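Local coordinates for protein gamma-glutamyltranspeptidase (Klebsiella pneumoniae subsp. pneumoniae, PDB 5HFT) that catalyses the conversion of oxamate to oxalate in the uric acid degradation pathway, as a member of the gamma-glutamyltransferase family, at residues Val103-Ser108 with Ala161-Arg166; Val165-Pro168 with Leu172-Ala175; Asp73-Val78 with Thr96-Gln101. All coordinates share one frame; numbering follows the deposited sequence.

Contact 1: Val103-Ser108 with Ala161-Arg166; sequences VPLQES and AGAIVR
Leu105, in the first turn of the short helix 105-110, meets Ala163 and Val165 on strand 160-166, and these three buried residues make up the whole contact. All of it is apolar. Both methyls of Leu105 touch both residues, CD1 lying nearer Ala163 CB at 3.8 Å and CD2 nearer Val165 CG2 at 3.6 Å. With CG of Leu105 held anti to the backbone N (chi1 -179°), the isobutyl fork reaches out to the strand, where the side chains of Leu105 and Val165 run alongside one another, pointing opposite ways. Ile164, between the two strand partners, points away, as alternation along a strand requires.

Hydrogen bonding stays within each element or goes to other neighbours. In the helix, Ser108 N bonds to Pro104 O at 2.8 Å, with Pro104 in the N-cap position. Gln106 NE2 reaches Thr176 O, just beyond strand 172-175, and Tyr98 of helix 88-101 borders both Leu105 and Val165.

Between these segments one branched side chain represents the helix, with Ile109 further along it also packing on the strand. With no polar bond across, the fit depends on methyl shapes and their removal from water.

Contact 2: Val165-Pro168 with Leu172-Ala175; sequences VRHP and LEGA
Val165 and Glu173 face each other as an antiparallel hydrogen-bonded pair in the beta hairpin formed by strands 160-166 and 172-175. Val165 N donates to Glu173 O at 2.8 Å, and Glu173 N returns a bond to Val165 O at 2.9 Å. One step toward the turn, Arg166 and Leu172 form a non-hydrogen-bonded pair with their CA atoms 4.9 Å apart. Here the contact is made by side chains on the other face of the sheet: Leu172 CD2 packs on Arg166 CB at 3.6 Å, at the root of a fully stretched arginine chain.

A side-chain bond lies over the ladder, beside the Val165-Glu173 pair. His167 NE2 donates to Glu173 OE2 at 2.8 Å, with an N-H...O angle of 163°. The oxygen lies at the ring edge, close to the imidazole plane, and the ring and carboxylate planes are only 19° apart. The stretched side chain of Glu173 reaches across on the face that carries Val165, and the imidazole of His167, its CG set beside its own backbone N (chi1 -62°), folds back over that face to meet it.

The next shell packs around this pair. Leu105 lies against Glu173, Arg75 touches both Val165 and His167, and Tyr98 also touches His167. On its outer side, strand 172-175 joins an antiparallel ladder with a strand of the neighbouring protein chain, so the sheet continues across the interface, and Gly174 O accepts a hydrogen bond from a polar side chain there. Within the hairpin, the rotation of the imidazole is restrained by the bond from NE2 to Glu173 and bounded over one face by Val165, whose CG1 stands 3.8 Å above the ring plane, nearer the ring's margin than its centre.

Contact 3: Asp73-Val78 with Thr96-Gln101; sequences DGRVMV and TRYILQ
Met77 and Ile99 mark the nearest approach of the two backbones, whose CA atoms remain 10.3 Å apart, so strand 76-82 with its preceding turn and helix 88-101 meet through side chains alone. Tyr98 receives most of what the strand side offers. Arg75 NH1 lies 2.9 Å from Tyr98 OH and donates a weak hydrogen bond to it, bent to 130°. The hydroxyl sits at the edge of the guanidinium, near its plane, whereas the guanidinium and ring planes are turned 55° from one another.

Along the CD2-CE2 side of the same ring, the thioether of Met77 makes a Met-aromatic contact. Its sulfur, SD, is 5.1 Å from the ring centroid of Tyr98 in an oblique approach, and Met77 CE lies 3.9 Å from Tyr98 CD2. The outstretched methionine chain carries the thioether that far from the strand, and Ile99 CD1 meets SD as well.

Such packing of a helix over a beta sheet belongs to the layered architecture of the Ntn-hydrolase clan, to which this family is assigned. Strand 160-166 lies beside 76-82 in the sheet, and its Val165 touches Met77.

The arginine that reaches the tyrosine is itself held from behind. Asp73, on the exposed turn before the strand, forms a salt bridge with it, Arg75 NE standing 3.1 Å from Asp73 OD1, although the hydrogen bond between these two atoms is weak. Arg75 also grips the carboxylate side-on, NE and NH2 both donating to Asp73 OD2, each at 3.2 Å. The bend of the arginine chain at chi3 (-73°) is consistent with the guanidinium meeting both Asp73 and Tyr98 OH.

The three contacts lie close together on one side of the chain's centre: the centres of contacts 1 and 2 are about 8 Å apart, as are those of 1 and 3, with about 10 Å between 2 and 3. Strands 76-82, 160-166 and 172-175 are successive neighbours in one antiparallel sheet, and helices 88-101 and 105-110 pack on it. Contact 3 is complete in sequence before contact 1 begins, and contact 2 continues from the strand on which contact 1 ends, sharing Val165 and Arg166. Probable backbone hydrogen bonds, such as Arg166 N to Val76 O, tie the strands together. Helix packing and hairpin thus form one continuous unit, away from Thr1, the probable nucleophile.

Contact 1: Val103-Ser108 with Ala161-Arg166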
loop_
_atom_site.group_PDB
_atom_site.type_symbol
_atom_site.label_atom_id
_atom_site.label_comp_id
_atom_site.label_asym_id
_atom_site.label_seq_id
_atom_site.Cartn_x
_atom_site.Cartn_y
_atom_site.Cartn_z
ATOM N N VAL C 103 -17.898 -17.732 6.663
ATOM C CA VAL C 103 -16.602 -18.375 6.932
ATOM C C VAL C 103 -15.779 -17.493 7.862
ATOM O O VAL C 103 -15.715 -16.264 7.653
ATOM C CB VAL C 103 -15.851 -18.618 5.610
ATOM C CG1 VAL C 103 -14.508 -19.297 5.859
ATOM C CG2 VAL C 103 -16.716 -19.417 4.632
ATOM N N PRO C 104 -15.124 -18.036 8.888
ATOM C CA PRO C 104 -14.375 -17.177 9.811
ATOM C C PRO C 104 -13.292 -16.398 9.077
ATOM O O PRO C 104 -12.764 -16.845 8.054
ATOM C CB PRO C 104 -13.772 -18.165 10.817
ATOM C CG PRO C 104 -14.549 -19.423 10.681
ATOM C CD PRO C 104 -15.204 -19.437 9.340
ATOM N N LEU C 105 -12.970 -15.213 9.612
ATOM C CA LEU C 105 -12.124 -14.270 8.886
ATOM C C LEU C 105 -10.814 -14.910 8.462
ATOM O O LEU C 105 -10.447 -14.871 7.286
ATOM C CB LEU C 105 -11.835 -13.034 9.741
ATOM C CG LEU C 105 -10.957 -11.971 9.052
ATOM C CD1 LEU C 105 -11.649 -11.379 7.822
ATOM C CD2 LEU C 105 -10.588 -10.859 10.016
ATOM N N GLN C 106 -10.098 -15.516 9.415
ATOM C CA GLN C 106 -8.802 -16.125 9.112
ATOM C C GLN C 106 -8.937 -17.246 8.083
ATOM O O GLN C 106 -8.121 -17.351 7.160
ATOM C CB GLN C 106 -8.156 -16.622 10.407
ATOM C CG GLN C 106 -6.758 -17.258 10.290
ATOM C CD GLN C 106 -5.729 -16.416 9.533
ATOM O OE1 GLN C 106 -5.131 -15.489 10.074
ATOM N NE2 GLN C 106 -5.490 -16.777 8.283
ATOM N N GLU C 107 -9.997 -18.052 8.180
ATOM C CA GLU C 107 -10.192 -19.093 7.178
ATOM C C GLU C 107 -10.500 -18.492 5.816
ATOM O O GLU C 107 -10.039 -19.009 4.791
ATOM C CB GLU C 107 -11.302 -20.055 7.603
ATOM N N SER C 108 -11.254 -17.385 5.783
ATOM C CA SER C 108 -11.611 -16.762 4.507
ATOM C C SER C 108 -10.374 -16.372 3.713
ATOM O O SER C 108 -10.369 -16.460 2.485
ATOM C CB SER C 108 -12.515 -15.550 4.741
ATOM N N ALA C 161 -3.180 -11.296 1.487
ATOM C CA ALA C 161 -4.273 -10.466 1.950
ATOM C C ALA C 161 -4.249 -10.403 3.472
ATOM O O ALA C 161 -3.874 -11.365 4.142
ATOM C CB ALA C 161 -5.616 -10.989 1.433
ATOM N N GLY C 162 -4.626 -9.243 4.010
ATOM C CA GLY C 162 -4.750 -9.061 5.439
ATOM C C GLY C 162 -6.102 -8.434 5.732
ATOM O O GLY C 162 -6.791 -7.963 4.825
ATOM N N ALA C 163 -6.493 -8.465 7.004
ATOM C CA ALA C 163 -7.785 -7.903 7.371
ATOM C C ALA C 163 -7.865 -7.695 8.875
ATOM O O ALA C 163 -7.263 -8.439 9.663
ATOM C CB ALA C 163 -8.952 -8.794 6.912
ATOM N N ILE C 164 -8.627 -6.675 9.258
ATOM C CA ILE C 164 -9.084 -6.499 10.631
ATOM C C ILE C 164 -10.581 -6.303 10.573
ATOM O O ILE C 164 -11.080 -5.567 9.717
ATOM C CB ILE C 164 -8.428 -5.303 11.354
ATOM C CG1 ILE C 164 -6.904 -5.388 11.313
ATOM C CG2 ILE C 164 -8.970 -5.179 12.787
ATOM C CD1 ILE C 164 -6.240 -4.230 11.980
ATOM N N VAL C 165 -11.298 -6.993 11.439
ATOM C CA VAL C 165 -12.719 -6.758 11.632
ATOM C C VAL C 165 -12.899 -6.249 13.049
ATOM O O VAL C 165 -12.348 -6.825 13.994
ATOM C CB VAL C 165 -13.547 -8.026 11.369
ATOM C CG1 VAL C 165 -15.051 -7.764 11.579
ATOM C CG2 VAL C 165 -13.274 -8.506 9.948
ATOM N N ARG C 166 -13.595 -5.127 13.178
ATOM C CA ARG C 166 -14.071 -4.627 14.458
ATOM C C ARG C 166 -15.559 -4.946 14.594
ATOM O O ARG C 166 -16.357 -4.597 13.720
ATOM C CB ARG C 166 -13.824 -3.124 14.605
ATOM C CG ARG C 166 -14.599 -2.573 15.783
ATOM C CD ARG C 166 -14.393 -1.096 16.071
ATOM N NE ARG C 166 -15.163 -0.725 17.259
ATOM C CZ ARG C 166 -14.723 -0.873 18.506
ATOM N NH1 ARG C 166 -13.502 -1.375 18.720
ATOM N NH2 ARG C 166 -15.495 -0.524 19.537
#

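Contact 2: Val165-Pro168 with Leu172-Ala175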
loop_
_atom_site.group_PDB
_atom_site.type_symbol
_atom_site.label_atom_id
_atom_site.label_comp_id
_atom_site.label_asym_id
_atom_site.label_seq_id
_atom_site.Cartn_x
_atom_site.Cartn_y
_atom_site.Cartn_z
ATOM N N VAL C 165 -11.298 -6.993 11.439
ATOM C CA VAL C 165 -12.719 -6.758 11.632
ATOM C C VAL C 165 -12.899 -6.249 13.049
ATOM O O VAL C 165 -12.348 -6.825 13.994
ATOM C CB VAL C 165 -13.547 -8.026 11.369
ATOM C CG1 VAL C 165 -15.051 -7.764 11.579
ATOM C CG2 VAL C 165 -13.274 -8.506 9.948
ATOM N N ARG C 166 -13.595 -5.127 13.178
ATOM C CA ARG C 166 -14.071 -4.627 14.458
ATOM C C ARG C 166 -15.559 -4.946 14.594
ATOM O O ARG C 166 -16.357 -4.597 13.720
ATOM C CB ARG C 166 -13.824 -3.124 14.605
ATOM C CG ARG C 166 -14.599 -2.573 15.783
ATOM C CD ARG C 166 -14.393 -1.096 16.071
ATOM N NE ARG C 166 -15.163 -0.725 17.259
ATOM C CZ ARG C 166 -14.723 -0.873 18.506
ATOM N NH1 ARG C 166 -13.502 -1.375 18.720
ATOM N NH2 ARG C 166 -15.495 -0.524 19.537
ATOM N N HIS C 167 -15.901 -5.597 15.612
ATOM C CA HIS C 167 -17.221 -6.063 16.042
ATOM C C HIS C 167 -17.847 -5.059 17.006
ATOM O O HIS C 167 -17.134 -4.473 17.837
ATOM C CB HIS C 167 -17.111 -7.422 16.741
ATOM C CG HIS C 167 -16.575 -8.508 15.862
ATOM N ND1 HIS C 167 -17.380 -9.261 15.035
ATOM C CD2 HIS C 167 -15.314 -8.961 15.673
ATOM C CE1 HIS C 167 -16.640 -10.136 14.380
ATOM N NE2 HIS C 167 -15.384 -9.979 14.756
ATOM N N PRO C 168 -19.175 -4.877 16.945
ATOM C CA PRO C 168 -19.826 -3.912 17.860
ATOM C C PRO C 168 -19.522 -4.166 19.334
ATOM O O PRO C 168 -19.452 -3.196 20.102
ATOM C CB PRO C 168 -21.319 -4.078 17.553
ATOM C CG PRO C 168 -21.379 -4.808 16.225
ATOM C CD PRO C 168 -20.147 -5.644 16.147
ATOM N N LEU C 172 -11.578 -7.114 18.642
ATOM C CA LEU C 172 -10.817 -6.828 17.427
ATOM C C LEU C 172 -10.189 -8.097 16.880
ATOM O O LEU C 172 -9.525 -8.835 17.610
ATOM C CB LEU C 172 -9.730 -5.788 17.684
ATOM C CG LEU C 172 -10.338 -4.402 17.859
ATOM C CD1 LEU C 172 -9.333 -3.435 18.427
ATOM C CD2 LEU C 172 -10.871 -3.945 16.545
ATOM N N GLU C 173 -10.391 -8.341 15.598
ATOM C CA GLU C 173 -9.930 -9.550 14.930
ATOM C C GLU C 173 -8.963 -9.186 13.808
ATOM O O GLU C 173 -9.345 -8.487 12.872
ATOM C CB GLU C 173 -11.144 -10.296 14.385
ATOM C CG GLU C 173 -10.956 -11.717 13.946
ATOM C CD GLU C 173 -12.294 -12.382 13.759
ATOM O OE1 GLU C 173 -12.383 -13.454 13.116
ATOM O OE2 GLU C 173 -13.272 -11.789 14.257
ATOM N N GLY C 174 -7.729 -9.661 13.885
ATOM C CA GLY C 174 -6.761 -9.504 12.810
ATOM C C GLY C 174 -6.463 -10.859 12.191
ATOM O O GLY C 174 -6.422 -11.859 12.894
ATOM N N ALA C 175 -6.278 -10.891 10.873
ATOM C CA ALA C 175 -5.908 -12.123 10.195
ATOM C C ALA C 175 -4.768 -11.867 9.206
ATOM O O ALA C 175 -4.654 -10.793 8.612
ATOM C CB ALA C 175 -7.093 -12.760 9.479
#

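Contact 3: Asp73-Val78 with Thr96-Gln101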
loop_
_atom_site.group_PDB
_atom_site.type_symbol
_atom_site.label_atom_id
_atom_site.label_comp_id
_atom_site.label_asym_id
_atom_site.label_seq_id
_atom_site.Cartn_x
_atom_site.Cartn_y
_atom_site.Cartn_z
ATOM N N ASP C 73 -24.834 -5.080 10.567
ATOM C CA ASP C 73 -24.798 -5.535 11.961
ATOM C C ASP C 73 -23.791 -4.782 12.844
ATOM O O ASP C 73 -23.653 -5.144 14.021
ATOM C CB ASP C 73 -24.485 -7.039 12.046
ATOM C CG ASP C 73 -23.120 -7.386 11.489
ATOM O OD1 ASP C 73 -22.138 -7.042 12.152
ATOM O OD2 ASP C 73 -23.015 -7.991 10.397
ATOM N N GLY C 74 -23.038 -3.813 12.321
ATOM C CA GLY C 74 -22.151 -3.002 13.138
ATOM C C GLY C 74 -20.668 -3.301 12.991
ATOM O O GLY C 74 -19.848 -2.618 13.618
ATOM N N ARG C 75 -20.292 -4.301 12.208
ATOM C CA ARG C 75 -18.881 -4.553 11.989
ATOM C C ARG C 75 -18.290 -3.525 11.024
ATOM O O ARG C 75 -18.902 -3.170 10.014
ATOM C CB ARG C 75 -18.674 -5.967 11.448
ATOM C CG ARG C 75 -19.075 -7.083 12.400
ATOM C CD ARG C 75 -18.906 -8.420 11.721
ATOM N NE ARG C 75 -19.924 -8.685 10.715
ATOM C CZ ARG C 75 -19.942 -9.763 9.929
ATOM N NH1 ARG C 75 -18.979 -10.674 10.006
ATOM N NH2 ARG C 75 -20.918 -9.930 9.049
ATOM N N VAL C 76 -17.082 -3.059 11.339
ATOM C CA VAL C 76 -16.230 -2.318 10.412
ATOM C C VAL C 76 -15.073 -3.239 10.049
ATOM O O VAL C 76 -14.697 -4.118 10.832
ATOM C CB VAL C 76 -15.727 -0.996 11.039
ATOM C CG1 VAL C 76 -15.076 -0.126 10.016
ATOM C CG2 VAL C 76 -16.881 -0.247 11.674
ATOM N N MET C 77 -14.490 -3.034 8.872
ATOM C CA MET C 77 -13.546 -4.030 8.388
ATOM C C MET C 77 -12.560 -3.401 7.413
ATOM O O MET C 77 -12.980 -2.770 6.442
ATOM C CB MET C 77 -14.336 -5.163 7.732
ATOM C CG MET C 77 -13.545 -6.091 6.878
ATOM S SD MET C 77 -14.678 -7.132 5.964
ATOM C CE MET C 77 -13.508 -8.170 5.084
ATOM N N VAL C 78 -11.260 -3.580 7.642
ATOM C CA VAL C 78 -10.259 -3.143 6.663
ATOM C C VAL C 78 -9.469 -4.344 6.160
ATOM O O VAL C 78 -9.151 -5.257 6.927
ATOM C CB VAL C 78 -9.305 -2.061 7.203
ATOM C CG1 VAL C 78 -10.086 -0.812 7.568
ATOM C CG2 VAL C 78 -8.541 -2.567 8.379
ATOM N N THR C 96 -16.880 -12.830 -0.680
ATOM C CA THR C 96 -17.914 -13.852 -0.737
ATOM C C THR C 96 -17.751 -14.866 0.397
ATOM O O THR C 96 -18.742 -15.284 1.000
ATOM C CB THR C 96 -17.923 -14.519 -2.118
ATOM O OG1 THR C 96 -19.022 -15.430 -2.195
ATOM C CG2 THR C 96 -16.673 -15.284 -2.373
ATOM N N ARG C 97 -16.515 -15.245 0.735
ATOM C CA ARG C 97 -16.307 -16.186 1.835
ATOM C C ARG C 97 -16.683 -15.567 3.176
ATOM O O ARG C 97 -17.537 -16.096 3.897
ATOM C CB ARG C 97 -14.855 -16.660 1.861
ATOM C CG ARG C 97 -14.651 -17.995 1.186
ATOM C CD ARG C 97 -13.325 -17.996 0.492
ATOM N NE ARG C 97 -13.054 -19.239 -0.212
ATOM C CZ ARG C 97 -11.985 -19.418 -0.984
ATOM N NH1 ARG C 97 -11.109 -18.430 -1.154
ATOM N NH2 ARG C 97 -11.792 -20.575 -1.598
ATOM N N TYR C 98 -16.045 -14.455 3.542
ATOM C CA TYR C 98 -16.279 -13.900 4.872
ATOM C C TYR C 98 -17.674 -13.304 4.985
ATOM O O TYR C 98 -18.480 -13.722 5.827
ATOM C CB TYR C 98 -15.216 -12.858 5.224
ATOM C CG TYR C 98 -15.445 -12.263 6.596
ATOM C CD1 TYR C 98 -15.362 -13.046 7.749
ATOM C CD2 TYR C 98 -15.739 -10.927 6.741
ATOM C CE1 TYR C 98 -15.577 -12.506 9.008
ATOM C CE2 TYR C 98 -15.961 -10.374 7.993
ATOM C CZ TYR C 98 -15.882 -11.161 9.125
ATOM O OH TYR C 98 -16.102 -10.574 10.355
ATOM N N ILE C 99 -17.978 -12.321 4.140
ATOM C CA ILE C 99 -19.231 -11.580 4.264
ATOM C C ILE C 99 -20.422 -12.442 3.846
ATOM O O ILE C 99 -21.415 -12.546 4.576
ATOM C CB ILE C 99 -19.145 -10.267 3.461
ATOM C CG1 ILE C 99 -17.932 -9.460 3.953
ATOM C CG2 ILE C 99 -20.411 -9.461 3.612
ATOM C CD1 ILE C 99 -17.904 -8.032 3.514
ATOM N N LEU C 100 -20.366 -13.046 2.657
ATOM C CA LEU C 100 -21.550 -13.727 2.146
ATOM C C LEU C 100 -21.779 -15.072 2.798
ATOM O O LEU C 100 -22.935 -15.489 2.951
ATOM C CB LEU C 100 -21.465 -13.937 0.640
ATOM C CG LEU C 100 -21.329 -12.698 -0.223
ATOM C CD1 LEU C 100 -21.364 -13.095 -1.690
ATOM C CD2 LEU C 100 -22.403 -11.706 0.141
ATOM N N GLN C 101 -20.719 -15.776 3.169
ATOM C CA GLN C 101 -20.853 -17.174 3.544
ATOM C C GLN C 101 -20.541 -17.459 5.011
ATOM O O GLN C 101 -20.597 -18.626 5.419
ATOM C CB GLN C 101 -19.978 -18.025 2.622
ATOM C CG GLN C 101 -20.404 -17.872 1.171
ATOM C CD GLN C 101 -19.544 -18.652 0.204
ATOM O OE1 GLN C 101 -18.324 -18.755 0.372
ATOM N NE2 GLN C 101 -20.170 -19.191 -0.835
#